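Local coordinates for tumor necrosis factor ligand superfamily member 9 (Mus musculus, PDB 6MKB), which acts as a TNF-family cytokine that binds the receptor TNFRSF9 (4-1BB) and induces the proliferation of activated peripheral blood T-cells, at residues Thr25-Ser30 and Asp48-Val53. Sequence-based numbering, arbitrary orientation.
Sequences TLNWHS and DKKELV. With SO4 (sulfate ion), chain K; SO4 (sulfate ion), chain M.
Lys50 lays its aliphatic chain over Thr25 and Asn27, and nearly everything that passes directly between residues 25-30 and 48-53 runs through this one side chain. Its CD rests 3.8 Å from CG2 of Thr25, the methyl that stands anti to the backbone N (chi1 -67° for OG1), which leaves the hydroxyl of Thr25 directed to a weak hydrogen bond with Gln88. Farther along, the lysine crosses the amide of Asn27 at a slant, with OD1 of Asn27 3.4 Å from CG of Lys50. Bends at chi3 (-142°) and chi4 carry the ammonium group back beside that amide. There it does not bond to the amide directly; water 2 accepts from NZ of Lys50 at 2.8 Å and, weakly, from ND2 of Asn27.

At the more buried end, water 1 donates to O of Leu26 and to O of Lys50, both at 2.7 Å, and accepts from NE1 of Trp28 at 2.8 Å, lying in the plane of the indole at its edge. Three bonds thus grip the water, and the indole N-H is satisfied while the ring meets Phe159 inside the sandwich. His29, which takes no part in the contact with 48-53, donates from ND1 to O4 of the chain K sulfate at 2.8 Å and weakly from NE2 to O4 of the chain M sulfate, ions probably from the crystallisation liquor.

Lys50 takes the left-handed backbone conformation of a G1 beta bulge, in which Lys50 and Glu51 both face Glu46. In the TNF homology domain, the contact joins strands 24-29 and 51-54, which both pair with strand 129-140. The chemistry is therefore methylene packing backed by water: water bridges join polar groups of the two segments, and the lysine contributes mainly its hydrocarbon length, its ammonium group holding at least one water.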
ATOM      1  N   THR B  25      21.489   0.003  -0.525  1.00 47.90           N
ATOM      2  CA  THR B  25      20.537  -1.053  -0.850  1.00 47.13           C
ATOM      3  C   THR B  25      20.181  -1.712   0.475  1.00 52.26           C
ATOM      4  O   THR B  25      21.075  -2.057   1.262  1.00 55.02           O
ATOM      5  CB  THR B  25      21.093  -1.996  -1.898  1.00 54.17           C
ATOM      6  OG1 THR B  25      21.201  -1.257  -3.116  1.00 55.71           O
ATOM      7  CG2 THR B  25      20.194  -3.206  -2.116  1.00 52.00           C
ATOM      8  N   LEU B  26      18.892  -1.823   0.756  1.00 45.35           N
ATOM      9  CA  LEU B  26      18.452  -2.394   2.008  1.00 44.74           C
ATOM     10  C   LEU B  26      18.676  -3.909   2.078  1.00 52.32           C
ATOM     11  O   LEU B  26      18.545  -4.632   1.070  1.00 51.87           O
ATOM     12  CB  LEU B  26      16.971  -2.086   2.260  1.00 42.50           C
ATOM     13  CG  LEU B  26      16.616  -0.659   2.640  1.00 44.71           C
ATOM     14  CD1 LEU B  26      15.140  -0.523   2.785  1.00 43.54           C
ATOM     15  CD2 LEU B  26      17.308  -0.212   3.932  1.00 41.19           C
ATOM     16  N   ASN B  27      19.021  -4.361   3.296  1.00 49.38           N
ATOM     17  CA  ASN B  27      19.171  -5.753   3.670  1.00 50.08           C
ATOM     18  C   ASN B  27      17.825  -6.216   4.216  1.00 53.70           C
ATOM     19  O   ASN B  27      17.102  -5.426   4.826  1.00 53.50           O
ATOM     20  CB  ASN B  27      20.285  -5.915   4.700  1.00 55.10           C
ATOM     21  CG  ASN B  27      21.636  -6.111   4.064  1.00 87.73           C
ATOM     22  OD1 ASN B  27      21.874  -7.080   3.327  1.00 86.88           O
ATOM     23  ND2 ASN B  27      22.553  -5.195   4.334  1.00 80.74           N
ATOM     24  N   TRP B  28      17.471  -7.466   3.984  1.00 49.43           N
ATOM     25  CA  TRP B  28      16.191  -7.999   4.414  1.00 48.37           C
ATOM     26  C   TRP B  28      16.353  -9.285   5.224  1.00 57.70           C
ATOM     27  O   TRP B  28      17.261 -10.084   4.962  1.00 58.82           O
ATOM     28  CB  TRP B  28      15.281  -8.267   3.180  1.00 44.82           C
ATOM     29  CG  TRP B  28      15.052  -7.036   2.365  1.00 44.10           C
ATOM     30  CD1 TRP B  28      15.839  -6.564   1.352  1.00 47.07           C
ATOM     31  CD2 TRP B  28      14.069  -6.015   2.616  1.00 42.16           C
ATOM     32  NE1 TRP B  28      15.409  -5.314   0.959  1.00 45.08           N
ATOM     33  CE2 TRP B  28      14.321  -4.956   1.715  1.00 45.16           C
ATOM     34  CE3 TRP B  28      12.938  -5.938   3.449  1.00 41.94           C
ATOM     35  CZ2 TRP B  28      13.508  -3.823   1.651  1.00 43.12           C
ATOM     36  CZ3 TRP B  28      12.152  -4.806   3.402  1.00 41.61           C
ATOM     37  CH2 TRP B  28      12.466  -3.743   2.545  1.00 41.92           C
ATOM     38  N   HIS B  29      15.467  -9.463   6.222  1.00 55.85           N
ATOM     39  CA  HIS B  29      15.285 -10.722   6.935  1.00 57.74           C
ATOM     40  C   HIS B  29      14.390 -11.546   5.997  1.00 67.76           C
ATOM     41  O   HIS B  29      13.326 -11.035   5.602  1.00 65.97           O
ATOM     42  CB  HIS B  29      14.593 -10.531   8.312  1.00 57.19           C
ATOM     43  CG  HIS B  29      15.326  -9.703   9.321  1.00 60.18           C
ATOM     44  ND1 HIS B  29      16.478 -10.175   9.947  1.00 62.95           N
ATOM     45  CD2 HIS B  29      14.978  -8.523   9.885  1.00 59.47           C
ATOM     46  CE1 HIS B  29      16.816  -9.243  10.819  1.00 61.40           C
ATOM     47  NE2 HIS B  29      15.943  -8.233  10.819  1.00 60.35           N
ATOM     48  N   SER B  30      14.810 -12.765   5.598  1.00 69.57           N
ATOM     49  CA  SER B  30      14.003 -13.649   4.724  1.00 71.65           C
ATOM     50  C   SER B  30      13.276 -14.775   5.549  1.00 80.98           C
ATOM     51  O   SER B  30      12.486 -15.536   4.983  1.00 80.26           O
ATOM     52  CB  SER B  30      14.869 -14.261   3.621  1.00 76.31           C
ATOM     53  OG  SER B  30      15.959 -15.007   4.142  1.00 89.21           O
ATOM     54  N   ASP B  48      23.693 -11.866  -0.409  1.00 67.27           N
ATOM     55  CA  ASP B  48      24.846 -11.212  -1.026  1.00 69.13           C
ATOM     56  C   ASP B  48      24.430 -10.068  -1.968  1.00 71.43           C
ATOM     57  O   ASP B  48      24.953  -8.948  -1.847  1.00 72.35           O
ATOM     58  CB  ASP B  48      25.715 -12.247  -1.777  1.00 73.77           C
ATOM     59  CG  ASP B  48      24.952 -13.221  -2.678  1.00 94.14           C
ATOM     60  OD1 ASP B  48      24.120 -14.008  -2.147  1.00 94.31           O
ATOM     61  OD2 ASP B  48      25.204 -13.217  -3.907  1.00106.00           O
ATOM     62  N   LYS B  49      23.466 -10.339  -2.869  1.00 64.09           N
ATOM     63  CA  LYS B  49      22.974  -9.369  -3.854  1.00 61.39           C
ATOM     64  C   LYS B  49      21.864  -8.483  -3.287  1.00 60.63           C
ATOM     65  O   LYS B  49      21.547  -7.454  -3.896  1.00 58.91           O
ATOM     66  CB  LYS B  49      22.468 -10.103  -5.111  1.00 63.02           C
ATOM     67  CG  LYS B  49      23.485 -11.039  -5.775  1.00 66.98           C
ATOM     68  CD  LYS B  49      24.571 -10.301  -6.599  1.00 80.70           C
ATOM     69  CE  LYS B  49      25.981 -10.809  -6.324  1.00 92.10           C
ATOM     70  NZ  LYS B  49      26.228 -12.193  -6.835  1.00 95.23           N
ATOM     71  N   LYS B  50      21.282  -8.887  -2.118  1.00 55.01           N
ATOM     72  CA  LYS B  50      20.170  -8.242  -1.397  1.00 52.45           C
ATOM     73  C   LYS B  50      18.932  -8.215  -2.330  1.00 54.92           C
ATOM     74  O   LYS B  50      18.105  -7.287  -2.283  1.00 52.88           O
ATOM     75  CB  LYS B  50      20.545  -6.837  -0.864  1.00 53.59           C
ATOM     76  CG  LYS B  50      21.864  -6.785  -0.092  1.00 51.11           C
ATOM     77  CD  LYS B  50      22.305  -5.361   0.209  1.00 56.96           C
ATOM     78  CE  LYS B  50      23.791  -5.155   0.090  1.00 84.53           C
ATOM     79  NZ  LYS B  50      24.573  -6.030   1.011  1.00105.36           N
ATOM     80  N   GLU B  51      18.805  -9.283  -3.156  1.00 50.86           N
ATOM     81  CA  GLU B  51      17.746  -9.405  -4.155  1.00 49.64           C
ATOM     82  C   GLU B  51      16.787 -10.564  -3.941  1.00 53.08           C
ATOM     83  O   GLU B  51      17.184 -11.680  -3.577  1.00 53.85           O
ATOM     84  CB  GLU B  51      18.353  -9.571  -5.552  1.00 50.80           C
ATOM     85  CG  GLU B  51      18.948  -8.295  -6.106  1.00 53.94           C
ATOM     86  CD  GLU B  51      19.808  -8.463  -7.337  1.00 68.01           C
ATOM     87  OE1 GLU B  51      20.161  -9.614  -7.679  1.00 72.70           O
ATOM     88  OE2 GLU B  51      20.143  -7.433  -7.956  1.00 64.54           O
ATOM     89  N   LEU B  52      15.526 -10.276  -4.226  1.00 47.13           N
ATOM     90  CA  LEU B  52      14.429 -11.211  -4.257  1.00 47.34           C
ATOM     91  C   LEU B  52      14.379 -11.723  -5.686  1.00 50.93           C
ATOM     92  O   LEU B  52      14.310 -10.917  -6.620  1.00 50.18           O
ATOM     93  CB  LEU B  52      13.135 -10.496  -3.833  1.00 46.88           C
ATOM     94  CG  LEU B  52      11.829 -11.307  -3.741  1.00 51.58           C
ATOM     95  CD1 LEU B  52      11.965 -12.469  -2.831  1.00 50.82           C
ATOM     96  CD2 LEU B  52      10.708 -10.420  -3.156  1.00 54.08           C
ATOM     97  N   VAL B  53      14.543 -13.042  -5.859  1.00 47.56           N
ATOM     98  CA  VAL B  53      14.589 -13.730  -7.152  1.00 47.69           C
ATOM     99  C   VAL B  53      13.232 -14.411  -7.423  1.00 51.69           C
ATOM    100  O   VAL B  53      12.806 -15.283  -6.673  1.00 52.00           O
ATOM    101  CB  VAL B  53      15.784 -14.749  -7.246  1.00 52.36           C
ATOM    102  CG1 VAL B  53      15.959 -15.259  -8.678  1.00 51.83           C
ATOM    103  CG2 VAL B  53      17.083 -14.118  -6.754  1.00 52.21           C
TER
HETATM  104  S   SO4 K 401      18.729 -12.560   9.559  1.00 98.83           S
HETATM  105  O1  SO4 K 401      18.702 -12.314   8.098  1.00 96.31           O
HETATM  106  O2  SO4 K 401      19.614 -13.721   9.807  1.00102.49           O
HETATM  107  O3  SO4 K 401      19.254 -11.389  10.306  1.00 98.41           O
HETATM  108  O4  SO4 K 401      17.358 -12.850  10.038  1.00 98.75           O
HETATM  109  S   SO4 M 403      19.347  -6.053  12.389  1.00 94.68           S
HETATM  110  O1  SO4 M 403      19.825  -5.132  11.325  1.00 95.21           O
HETATM  111  O2  SO4 M 403      20.038  -7.361  12.208  1.00 96.86           O
HETATM  112  O3  SO4 M 403      19.725  -5.492  13.716  1.00 96.21           O
HETATM  113  O4  SO4 M 403      17.870  -6.208  12.314  1.00 87.99           O
HETATM  114  O   HOH W   1      17.093  -5.018  -1.211  1.00 46.71           O
HETATM  115  O   HOH W   2      25.471  -4.301   3.016  1.00 76.41           O